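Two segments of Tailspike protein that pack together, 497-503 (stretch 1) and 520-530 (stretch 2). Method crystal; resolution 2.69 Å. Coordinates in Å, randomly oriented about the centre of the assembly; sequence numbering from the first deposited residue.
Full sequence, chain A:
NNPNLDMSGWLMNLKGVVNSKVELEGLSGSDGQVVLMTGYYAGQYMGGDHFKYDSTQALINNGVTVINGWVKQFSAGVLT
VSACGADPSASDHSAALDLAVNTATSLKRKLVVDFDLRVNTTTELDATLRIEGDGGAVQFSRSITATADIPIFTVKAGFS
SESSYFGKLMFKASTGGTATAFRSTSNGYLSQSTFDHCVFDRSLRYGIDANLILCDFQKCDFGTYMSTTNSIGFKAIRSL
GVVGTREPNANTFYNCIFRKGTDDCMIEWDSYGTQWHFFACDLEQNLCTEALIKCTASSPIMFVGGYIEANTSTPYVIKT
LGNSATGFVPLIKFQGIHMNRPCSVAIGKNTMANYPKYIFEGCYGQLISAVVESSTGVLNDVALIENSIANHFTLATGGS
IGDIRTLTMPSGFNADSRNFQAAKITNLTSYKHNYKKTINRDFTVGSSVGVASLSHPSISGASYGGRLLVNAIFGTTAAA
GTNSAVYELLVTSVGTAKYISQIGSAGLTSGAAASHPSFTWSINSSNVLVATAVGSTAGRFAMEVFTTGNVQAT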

# COMPACT_ATOMS: atom_id res chain seq x y z
N ALA A 497 -53.42 24.17 6.36
CA ALA A 497 -54.26 23.14 6.96
C ALA A 497 -53.39 21.99 7.48
O ALA A 497 -52.59 21.42 6.73
N LYS A 498 -53.56 21.66 8.76
CA LYS A 498 -52.81 20.59 9.40
C LYS A 498 -53.76 19.44 9.71
O LYS A 498 -54.85 19.66 10.26
N TYR A 499 -53.34 18.22 9.38
CA TYR A 499 -54.16 17.03 9.57
C TYR A 499 -53.39 16.04 10.43
O TYR A 499 -52.31 15.58 10.05
N ILE A 500 -53.95 15.70 11.59
CA ILE A 500 -53.37 14.72 12.50
C ILE A 500 -54.48 13.80 12.99
O ILE A 500 -55.58 14.26 13.31
N SER A 501 -54.19 12.50 13.04
CA SER A 501 -55.16 11.50 13.45
C SER A 501 -54.47 10.49 14.35
O SER A 501 -53.52 9.83 13.91
N GLN A 502 -54.95 10.35 15.58
CA GLN A 502 -54.36 9.40 16.52
C GLN A 502 -54.86 8.00 16.20
O GLN A 502 -56.02 7.67 16.47
N ILE A 503 -53.99 7.19 15.60
CA ILE A 503 -54.37 5.83 15.23
C ILE A 503 -54.63 4.98 16.47
O ILE A 503 -55.54 4.14 16.49
N THR A 520 -52.67 14.98 24.48
CA THR A 520 -53.39 15.04 23.21
C THR A 520 -52.54 15.82 22.21
O THR A 520 -51.93 16.83 22.57
N TRP A 521 -52.53 15.37 20.96
CA TRP A 521 -51.57 15.83 19.97
C TRP A 521 -52.23 16.68 18.90
O TRP A 521 -53.34 16.38 18.45
N SER A 522 -51.54 17.75 18.51
CA SER A 522 -52.01 18.67 17.49
C SER A 522 -50.81 19.21 16.73
O SER A 522 -49.66 18.93 17.07
N ILE A 523 -51.10 19.98 15.68
CA ILE A 523 -50.08 20.66 14.88
C ILE A 523 -50.51 22.11 14.72
O ILE A 523 -51.62 22.37 14.23
N ASN A 524 -49.65 23.04 15.12
CA ASN A 524 -49.98 24.45 15.07
C ASN A 524 -49.64 25.02 13.69
O ASN A 524 -49.27 24.28 12.77
N SER A 525 -49.75 26.34 13.54
CA SER A 525 -49.48 26.97 12.25
C SER A 525 -48.01 26.92 11.87
O SER A 525 -47.68 27.07 10.69
N SER A 526 -47.11 26.71 12.84
CA SER A 526 -45.68 26.60 12.58
C SER A 526 -45.24 25.16 12.32
O SER A 526 -44.04 24.88 12.38
N ASN A 527 -46.18 24.26 12.03
CA ASN A 527 -45.87 22.85 11.75
C ASN A 527 -45.13 22.19 12.91
O ASN A 527 -44.26 21.34 12.71
N VAL A 528 -45.46 22.58 14.14
CA VAL A 528 -44.86 22.02 15.34
C VAL A 528 -45.82 21.00 15.94
O VAL A 528 -47.01 21.28 16.12
N LEU A 529 -45.30 19.81 16.24
CA LEU A 529 -46.08 18.79 16.94
C LEU A 529 -46.24 19.21 18.40
O LEU A 529 -45.26 19.22 19.15
N VAL A 530 -47.46 19.55 18.79
CA VAL A 530 -47.74 20.10 20.11
C VAL A 530 -48.42 19.03 20.96
O VAL A 530 -49.32 18.32 20.49

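Strand 497-503 runs nearly antiparallel to strand 520-523, at 158° with the axes 6.9 Å apart at closest approach, and no backbone hydrogen bonds join them; side chains fill the gap. Along stretch 1 the alternating residues K498, I500 and Q502 point toward stretch 2, whereas Y499 and S501 point away.

K498 buries the most surface. Bent near its base (chi1 and chi2 both m) and then extended (chi3 and chi4 t), its chain passes along the turn: CB lies 3.8 Å from I523 CB and CG lies 3.6 Å from N524 O. The extension carries NZ past the type I turn of N524 to N527 to the N527 side chain, where it donates a hydrogen bond to N527 OD1 (2.7 Å). N527 (chi1 m) starts sideways, but its end swings nearer to accept this bond.

I500, fully extended (t, t), forms the apolar centre. Its CD1 packs 3.7 Å from W521 CB and 4.0 Å from L529 CD1, thus touching both strands of the hairpin, while its CB sits 4.2 Å from CD1 of I523 (m, t).

Q502 (chi1 and chi2 t) meets W521 (chi1 m) only through its end, with Q502 OE1 3.9 Å from W521 CD1, at the edge of the indole and near its plane.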

# COMPACT_ATOMS: atom_id res chain seq x y z
CB ALA A 497 -55.28 22.62 5.95
CB LYS A 498 -52.14 21.08 10.68
CG LYS A 498 -51.40 22.41 10.54
CD LYS A 498 -50.43 22.40 9.37
CE LYS A 498 -49.79 23.76 9.18
NZ LYS A 498 -48.94 23.82 7.96
CB TYR A 499 -54.53 16.39 8.23
CG TYR A 499 -55.29 17.32 7.32
CD1 TYR A 499 -54.63 18.19 6.46
CD2 TYR A 499 -56.68 17.33 7.31
CE1 TYR A 499 -55.32 19.04 5.63
CE2 TYR A 499 -57.38 18.18 6.47
CZ TYR A 499 -56.70 19.03 5.64
OH TYR A 499 -57.40 19.88 4.81
CB ILE A 500 -52.61 15.39 13.67
CG1 ILE A 500 -51.99 14.34 14.58
CG2 ILE A 500 -53.53 16.33 14.44
CD1 ILE A 500 -51.08 14.92 15.65
CB SER A 501 -55.79 10.81 12.24
OG SER A 501 -56.69 9.79 12.63
CB GLN A 502 -54.70 9.78 17.96
CG GLN A 502 -54.08 8.85 18.99
CD GLN A 502 -54.15 9.39 20.41
OE1 GLN A 502 -53.79 10.54 20.66
NE2 GLN A 502 -54.61 8.56 21.34
CB ILE A 503 -53.29 5.21 14.33
CG1 ILE A 503 -53.37 5.78 12.92
CG2 ILE A 503 -53.41 3.70 14.30
CD1 ILE A 503 -52.58 4.96 11.91
CB THR A 520 -54.76 15.69 23.38
OG1 THR A 520 -55.53 14.94 24.32
CG2 THR A 520 -55.51 15.75 22.06
CB TRP A 521 -50.85 14.64 19.34
CG TRP A 521 -50.14 13.82 20.35
CD1 TRP A 521 -50.62 12.72 21.01
CD2 TRP A 521 -48.82 14.05 20.86
NE1 TRP A 521 -49.67 12.25 21.89
CE2 TRP A 521 -48.56 13.05 21.81
CE3 TRP A 521 -47.83 15.00 20.60
CZ2 TRP A 521 -47.35 12.97 22.50
CZ3 TRP A 521 -46.63 14.92 21.28
CH2 TRP A 521 -46.41 13.92 22.23
CB SER A 522 -52.83 19.82 18.10
OG SER A 522 -52.03 20.58 18.99
CB ILE A 523 -49.87 19.99 13.51
CG1 ILE A 523 -49.53 18.51 13.68
CG2 ILE A 523 -48.78 20.70 12.74
CD1 ILE A 523 -49.40 17.76 12.37
CB ASN A 524 -49.28 25.21 16.19
CG ASN A 524 -47.76 25.11 16.13
OD1 ASN A 524 -47.19 24.69 15.13
ND2 ASN A 524 -47.11 25.50 17.22
CB SER A 525 -49.96 28.42 12.27
OG SER A 525 -49.37 29.14 13.35
CB SER A 526 -44.88 27.20 13.74
OG SER A 526 -45.16 28.58 13.88
CB ASN A 527 -45.09 22.70 10.45
CG ASN A 527 -45.87 23.17 9.24
OD1 ASN A 527 -46.74 22.46 8.72
ND2 ASN A 527 -45.57 24.38 8.77
CB VAL A 528 -44.52 23.12 16.36
CG1 VAL A 528 -43.99 22.50 17.64
CG2 VAL A 528 -43.51 24.09 15.77
CB LEU A 529 -45.40 17.43 16.83
CG LEU A 529 -46.12 16.26 17.50
CD1 LEU A 529 -47.45 15.98 16.82
CD2 LEU A 529 -45.25 15.01 17.51
CB VAL A 530 -48.62 21.36 20.01
CG1 VAL A 530 -48.91 21.93 21.40
CG2 VAL A 530 -47.96 22.40 19.13